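Side-chain contacts in antibiotic resistance protein (Deinococcus radiodurans, PDB 2VLI), which probably confers resistance to tunicamycin by transferring a phosphate group, as a phosphotransferase of the P-loop NTPase clan: residues 7-12 / 93-98; 105-110 / 167-172. All blocks are in the same frame, centred on the assembly; numbering follows the deposited sequence.

Contact 1 of 2, residues 7-12 / 93-98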
loop_
_atom_site.group_PDB
_atom_site.type_symbol
_atom_site.label_atom_id
_atom_site.label_comp_id
_atom_site.label_asym_id
_atom_site.label_seq_id
_atom_site.Cartn_x
_atom_site.Cartn_y
_atom_site.Cartn_z
ATOM N N ILE A 7 -7.827 -23.856 -5.028
ATOM C CA ILE A 7 -6.701 -22.978 -5.405
ATOM C C ILE A 7 -6.116 -22.328 -4.145
ATOM O O ILE A 7 -6.840 -21.636 -3.413
ATOM C CB ILE A 7 -7.151 -21.921 -6.443
ATOM C CG1 ILE A 7 -7.649 -22.641 -7.716
ATOM C CG2 ILE A 7 -5.995 -20.971 -6.815
ATOM C CD1 ILE A 7 -8.235 -21.716 -8.775
ATOM N N ILE A 8 -4.836 -22.580 -3.864
ATOM C CA ILE A 8 -4.180 -22.030 -2.659
ATOM C C ILE A 8 -3.234 -20.918 -3.110
ATOM O O ILE A 8 -2.260 -21.186 -3.749
ATOM C CB ILE A 8 -3.433 -23.104 -1.878
ATOM C CG1 ILE A 8 -4.358 -24.283 -1.581
ATOM C CG2 ILE A 8 -2.885 -22.580 -0.605
ATOM C CD1 ILE A 8 -3.606 -25.540 -1.160
ATOM N N TRP A 9 -3.568 -19.680 -2.772
ATOM C CA TRP A 9 -2.943 -18.495 -3.317
ATOM C C TRP A 9 -2.189 -17.866 -2.158
ATOM O O TRP A 9 -2.789 -17.487 -1.162
ATOM C CB TRP A 9 -4.049 -17.590 -3.817
ATOM C CG TRP A 9 -3.639 -16.230 -4.280
ATOM C CD1 TRP A 9 -3.287 -15.170 -3.497
ATOM C CD2 TRP A 9 -3.651 -15.738 -5.631
ATOM N NE1 TRP A 9 -3.053 -14.067 -4.264
ATOM C CE2 TRP A 9 -3.285 -14.375 -5.580
ATOM C CE3 TRP A 9 -3.951 -16.308 -6.873
ATOM C CZ2 TRP A 9 -3.162 -13.583 -6.725
ATOM C CZ3 TRP A 9 -3.840 -15.493 -8.027
ATOM C CH2 TRP A 9 -3.440 -14.162 -7.940
ATOM N N ILE A 10 -0.877 -17.825 -2.259
ATOM C CA ILE A 10 -0.034 -17.447 -1.153
ATOM C C ILE A 10 0.854 -16.249 -1.494
ATOM O O ILE A 10 1.786 -16.358 -2.293
ATOM C CB ILE A 10 0.869 -18.636 -0.719
ATOM C CG1 ILE A 10 -0.000 -19.824 -0.334
ATOM C CG2 ILE A 10 1.811 -18.206 0.443
ATOM C CD1 ILE A 10 0.755 -21.168 -0.271
ATOM N N ASN A 11 0.561 -15.106 -0.880
ATOM C CA ASN A 11 1.314 -13.902 -1.070
ATOM C C ASN A 11 2.314 -13.773 0.066
ATOM O O ASN A 11 2.008 -14.098 1.203
ATOM C CB ASN A 11 0.393 -12.703 -1.074
ATOM C CG ASN A 11 1.116 -11.409 -1.416
ATOM O OD1 ASN A 11 2.122 -11.404 -2.138
ATOM N ND2 ASN A 11 0.644 -10.319 -0.856
ATOM N N GLY A 12 3.469 -13.252 -0.229
ATOM C CA GLY A 12 4.559 -13.247 0.747
ATOM C C GLY A 12 5.469 -12.092 0.460
ATOM O O GLY A 12 5.411 -11.536 -0.641
ATOM N N ARG A 93 -5.987 -5.601 -5.366
ATOM C CA ARG A 93 -7.416 -5.542 -5.572
ATOM C C ARG A 93 -7.774 -6.003 -6.968
ATOM O O ARG A 93 -8.755 -6.669 -7.166
ATOM C CB ARG A 93 -7.983 -4.132 -5.302
ATOM C CG ARG A 93 -9.496 -4.027 -5.586
ATOM C CD ARG A 93 -10.382 -5.224 -5.106
ATOM N NE ARG A 93 -10.638 -5.289 -3.658
ATOM C CZ ARG A 93 -11.730 -4.826 -3.051
ATOM N NH1 ARG A 93 -12.687 -4.221 -3.757
ATOM N NH2 ARG A 93 -11.865 -4.968 -1.727
ATOM N N ARG A 94 -6.960 -5.592 -7.927
ATOM C CA ARG A 94 -7.146 -5.885 -9.354
ATOM C C ARG A 94 -7.159 -7.396 -9.566
ATOM O O ARG A 94 -8.048 -7.936 -10.233
ATOM C CB ARG A 94 -6.038 -5.221 -10.181
ATOM C CG ARG A 94 -6.311 -3.719 -10.524
ATOM C CD ARG A 94 -5.569 -3.246 -11.827
ATOM N NE ARG A 94 -4.142 -2.966 -11.596
ATOM C CZ ARG A 94 -3.661 -1.875 -10.994
ATOM N NH1 ARG A 94 -4.478 -0.919 -10.551
ATOM N NH2 ARG A 94 -2.339 -1.744 -10.812
ATOM N N LEU A 95 -6.171 -8.045 -8.958
ATOM C CA LEU A 95 -6.085 -9.477 -8.907
ATOM C C LEU A 95 -7.276 -10.130 -8.243
ATOM O O LEU A 95 -7.830 -11.055 -8.772
ATOM C CB LEU A 95 -4.773 -9.894 -8.220
ATOM C CG LEU A 95 -3.446 -9.764 -8.978
ATOM C CD1 LEU A 95 -2.228 -9.807 -8.013
ATOM C CD2 LEU A 95 -3.281 -10.898 -10.028
HETATM N N MSE A 96 -7.702 -9.611 -7.080
HETATM C CA MSE A 96 -8.802 -10.196 -6.383
HETATM C C MSE A 96 -10.080 -10.036 -7.203
HETATM O O MSE A 96 -10.811 -10.974 -7.327
HETATM C CB MSE A 96 -8.954 -9.620 -4.937
HETATM C CG MSE A 96 -7.898 -10.030 -3.908
HETATM SE SE MSE A 96 -7.457 -11.936 -3.645
HETATM C CE MSE A 96 -5.832 -12.013 -4.792
ATOM N N SER A 97 -10.367 -8.855 -7.758
ATOM C CA SER A 97 -11.596 -8.725 -8.561
ATOM C C SER A 97 -11.537 -9.500 -9.915
ATOM O O SER A 97 -12.552 -10.036 -10.397
ATOM C CB SER A 97 -11.951 -7.252 -8.757
ATOM O OG SER A 97 -10.846 -6.524 -9.254
ATOM N N GLY A 98 -10.345 -9.582 -10.508
ATOM C CA GLY A 98 -10.135 -10.458 -11.662
ATOM C C GLY A 98 -10.452 -11.912 -11.426
ATOM O O GLY A 98 -11.072 -12.534 -12.267
#
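The indole of W9 meets helix 89-101 through two side chains that approach it in different ways, L95 in the plane of the ring and M96 obliquely, from above the plane and toward the rim. At the far rim of the six-membered ring, L95 CD2 stands 3.9 Å from W9 CH2, beside the edge, and the two side chains cross at about a right angle. The other branch, L95 CD1, lies 4.1 Å from W9 CZ2.

Selenomethionine M96 comes from the direction opposite to W9. Its chain is bent at chi2 (-51°) and again at chi3, which carries the terminal methyl back to the indole although the bond to CB does not point there. M96 CE ends 3.5 Å from W9 NE1, and it lies 3.2 Å above the plane of the W9 ring, displaced toward the rim.

This is a Met-aromatic contact in which the methyl does the touching: SE of M96 is 5.3 Å from the centroid of the W9 five-membered ring, 23° off its normal. It joins the central strand of a parallel P-loop NTPase sheet, the strand that leads into the P-loop, to helix 89-101. Around the indole pack, among others, L69 of helix 61-75, V82 and V84 of strand 80-84, and H108 of strand 107-112. R93, on the same helix as M96, forms a salt bridge with D137 of the second subunit.

Contact 2 of 2, residues 105-110 / 167-172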
loop_
_atom_site.group_PDB
_atom_site.type_symbol
_atom_site.label_atom_id
_atom_site.label_comp_id
_atom_site.label_asym_id
_atom_site.label_seq_id
_atom_site.Cartn_x
_atom_site.Cartn_y
_atom_site.Cartn_z
ATOM N N SER A 105 -12.742 -19.143 -7.141
ATOM C CA SER A 105 -12.785 -18.909 -5.720
ATOM C C SER A 105 -11.503 -19.485 -5.187
ATOM O O SER A 105 -11.252 -20.683 -5.332
ATOM C CB SER A 105 -14.012 -19.565 -5.076
ATOM O OG SER A 105 -14.346 -18.872 -3.864
ATOM N N VAL A 106 -10.667 -18.624 -4.644
ATOM C CA VAL A 106 -9.353 -19.031 -4.167
ATOM C C VAL A 106 -9.240 -18.823 -2.667
ATOM O O VAL A 106 -9.841 -17.918 -2.106
ATOM C CB VAL A 106 -8.149 -18.353 -4.940
ATOM C CG1 VAL A 106 -8.426 -18.295 -6.440
ATOM C CG2 VAL A 106 -7.787 -16.993 -4.407
ATOM N N HIS A 107 -8.429 -19.665 -2.046
ATOM C CA HIS A 107 -8.008 -19.470 -0.673
ATOM C C HIS A 107 -6.764 -18.617 -0.663
ATOM O O HIS A 107 -5.662 -19.093 -0.945
ATOM C CB HIS A 107 -7.690 -20.813 -0.052
ATOM C CG HIS A 107 -8.864 -21.730 0.010
ATOM N ND1 HIS A 107 -9.812 -21.658 1.012
ATOM C CD2 HIS A 107 -9.250 -22.743 -0.806
ATOM C CE1 HIS A 107 -10.722 -22.594 0.819
ATOM N NE2 HIS A 107 -10.397 -23.279 -0.267
ATOM N N HIS A 108 -6.947 -17.357 -0.336
ATOM C CA HIS A 108 -5.903 -16.414 -0.410
ATOM C C HIS A 108 -5.366 -15.990 0.961
ATOM O O HIS A 108 -6.124 -15.647 1.885
ATOM C CB HIS A 108 -6.300 -15.242 -1.251
ATOM C CG HIS A 108 -7.533 -14.550 -0.815
ATOM N ND1 HIS A 108 -7.517 -13.510 0.086
ATOM C CD2 HIS A 108 -8.824 -14.718 -1.182
ATOM C CE1 HIS A 108 -8.753 -13.065 0.254
ATOM N NE2 HIS A 108 -9.563 -13.776 -0.518
ATOM N N PHE A 109 -4.053 -16.020 1.044
ATOM C CA PHE A 109 -3.300 -15.786 2.253
ATOM C C PHE A 109 -2.182 -14.845 1.983
ATOM O O PHE A 109 -1.584 -14.876 0.877
ATOM C CB PHE A 109 -2.666 -17.107 2.751
ATOM C CG PHE A 109 -3.647 -18.172 3.055
ATOM C CD1 PHE A 109 -4.424 -18.105 4.216
ATOM C CD2 PHE A 109 -3.864 -19.233 2.158
ATOM C CE1 PHE A 109 -5.339 -19.081 4.500
ATOM C CE2 PHE A 109 -4.789 -20.208 2.435
ATOM C CZ PHE A 109 -5.517 -20.163 3.594
ATOM N N THR A 110 -1.823 -14.048 3.002
ATOM C CA THR A 110 -0.611 -13.216 3.008
ATOM C C THR A 110 0.228 -13.601 4.230
ATOM O O THR A 110 -0.284 -13.661 5.338
ATOM C CB THR A 110 -0.969 -11.718 3.003
ATOM O OG1 THR A 110 -1.630 -11.407 1.766
ATOM C CG2 THR A 110 0.262 -10.789 3.142
ATOM N N ALA A 167 -4.632 -26.725 7.194
ATOM C CA ALA A 167 -5.722 -26.778 8.203
ATOM C C ALA A 167 -6.800 -25.732 7.940
ATOM O O ALA A 167 -7.990 -26.009 8.026
ATOM C CB ALA A 167 -5.155 -26.598 9.668
ATOM N N GLN A 168 -6.374 -24.516 7.617
ATOM C CA GLN A 168 -7.326 -23.440 7.371
ATOM C C GLN A 168 -8.214 -23.777 6.183
ATOM O O GLN A 168 -9.420 -23.588 6.256
ATOM C CB GLN A 168 -6.607 -22.093 7.229
ATOM C CG GLN A 168 -5.970 -21.693 8.536
ATOM C CD GLN A 168 -5.704 -20.191 8.744
ATOM O OE1 GLN A 168 -4.791 -19.836 9.477
ATOM N NE2 GLN A 168 -6.555 -19.329 8.187
ATOM N N VAL A 169 -7.640 -24.353 5.126
ATOM C CA VAL A 169 -8.437 -24.647 3.919
ATOM C C VAL A 169 -9.158 -26.018 3.932
ATOM O O VAL A 169 -9.895 -26.344 3.007
ATOM C CB VAL A 169 -7.582 -24.493 2.641
ATOM C CG1 VAL A 169 -6.880 -23.133 2.651
ATOM C CG2 VAL A 169 -6.568 -25.566 2.529
ATOM N N GLY A 170 -8.932 -26.820 4.966
ATOM C CA GLY A 170 -9.661 -28.091 5.125
ATOM C C GLY A 170 -9.058 -29.250 4.345
ATOM O O GLY A 170 -9.762 -30.173 3.967
ATOM N N LEU A 171 -7.742 -29.201 4.146
ATOM C CA LEU A 171 -7.019 -30.178 3.337
ATOM C C LEU A 171 -6.148 -31.063 4.202
ATOM O O LEU A 171 -5.509 -30.599 5.146
ATOM C CB LEU A 171 -6.125 -29.472 2.300
ATOM C CG LEU A 171 -6.687 -29.074 0.924
ATOM C CD1 LEU A 171 -5.520 -28.727 0.005
ATOM C CD2 LEU A 171 -7.563 -30.185 0.293
ATOM N N THR A 172 -6.096 -32.340 3.836
ATOM C CA THR A 172 -5.251 -33.322 4.509
ATOM C C THR A 172 -3.924 -33.415 3.791
ATOM O O THR A 172 -3.903 -33.638 2.594
ATOM C CB THR A 172 -5.979 -34.704 4.544
ATOM O OG1 THR A 172 -6.901 -34.693 5.645
ATOM C CG2 THR A 172 -4.994 -35.870 4.691
#
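V169, in the last turn of helix 158-169, packs against H107 and F109 of strand 107-112, joining helix 158-169 to the parallel sheet of the P-loop NTPase fold. H107 and F109 lie two residues apart and both turn their CB atoms toward this helix. The intervening H108 points away from it and touches M96 of helix 89-101, so the two helices flank the strand on different faces of the sheet.

From V169 CB outward, the contacts divide between the two rings. CB itself sits 3.9 Å above the plane of the H107 imidazole, over its centre. CG1 is turned anti to the carbonyl carbon (chi1 -51°), and this places it where both rings can be reached. Toward H107 it makes a CH-pi contact: CG1 is 3.9 Å from the centroid of the H107 ring and 29° off the normal. V169 CG1 lies 3.6 Å from H107 CG, the ring atom nearest to it. Toward F109 the same methyl lies at the ring edge, in plane, 3.6 Å from CE2 of F109. One methyl thus meets one ring over its face and the other at its edge.

Q168 NE2 lies 3.9 Å from F109 CE1, near the plane of the ring, with the amide plane 89° from the phenyl plane. Q168 OE1 is hydrogen-bonded to Q164 NE2, one turn earlier. The C-terminal turn is closed by a Schellman motif at G170, whose phi is positive. A nearer neighbour of the V169 methyl CG1 is the ring tip of F109, with CZ 3.4 Å away.

Overall arrangement
From the N terminus the chain first lays down strand 7-11, then runs through helices 20-28, 38-46 and 61-75 and strands 33-34 and 80-84 before helix 89-101 returns to close contact 1. Strand 107-112 follows directly and opens contact 2, which helix 158-169 closes near the C-terminal end of the model. The two loops are therefore in series, neither nested nor crossed. Their strands are neighbours in the parallel sheet: W9 N lies 2.8 Å from H107 O, a probable hydrogen bond. With the centres of the two contacts about 12 Å apart, contact 1 ties helix 89-101 to one face of the sheet and contact 2 ties helix 158-169 to the other.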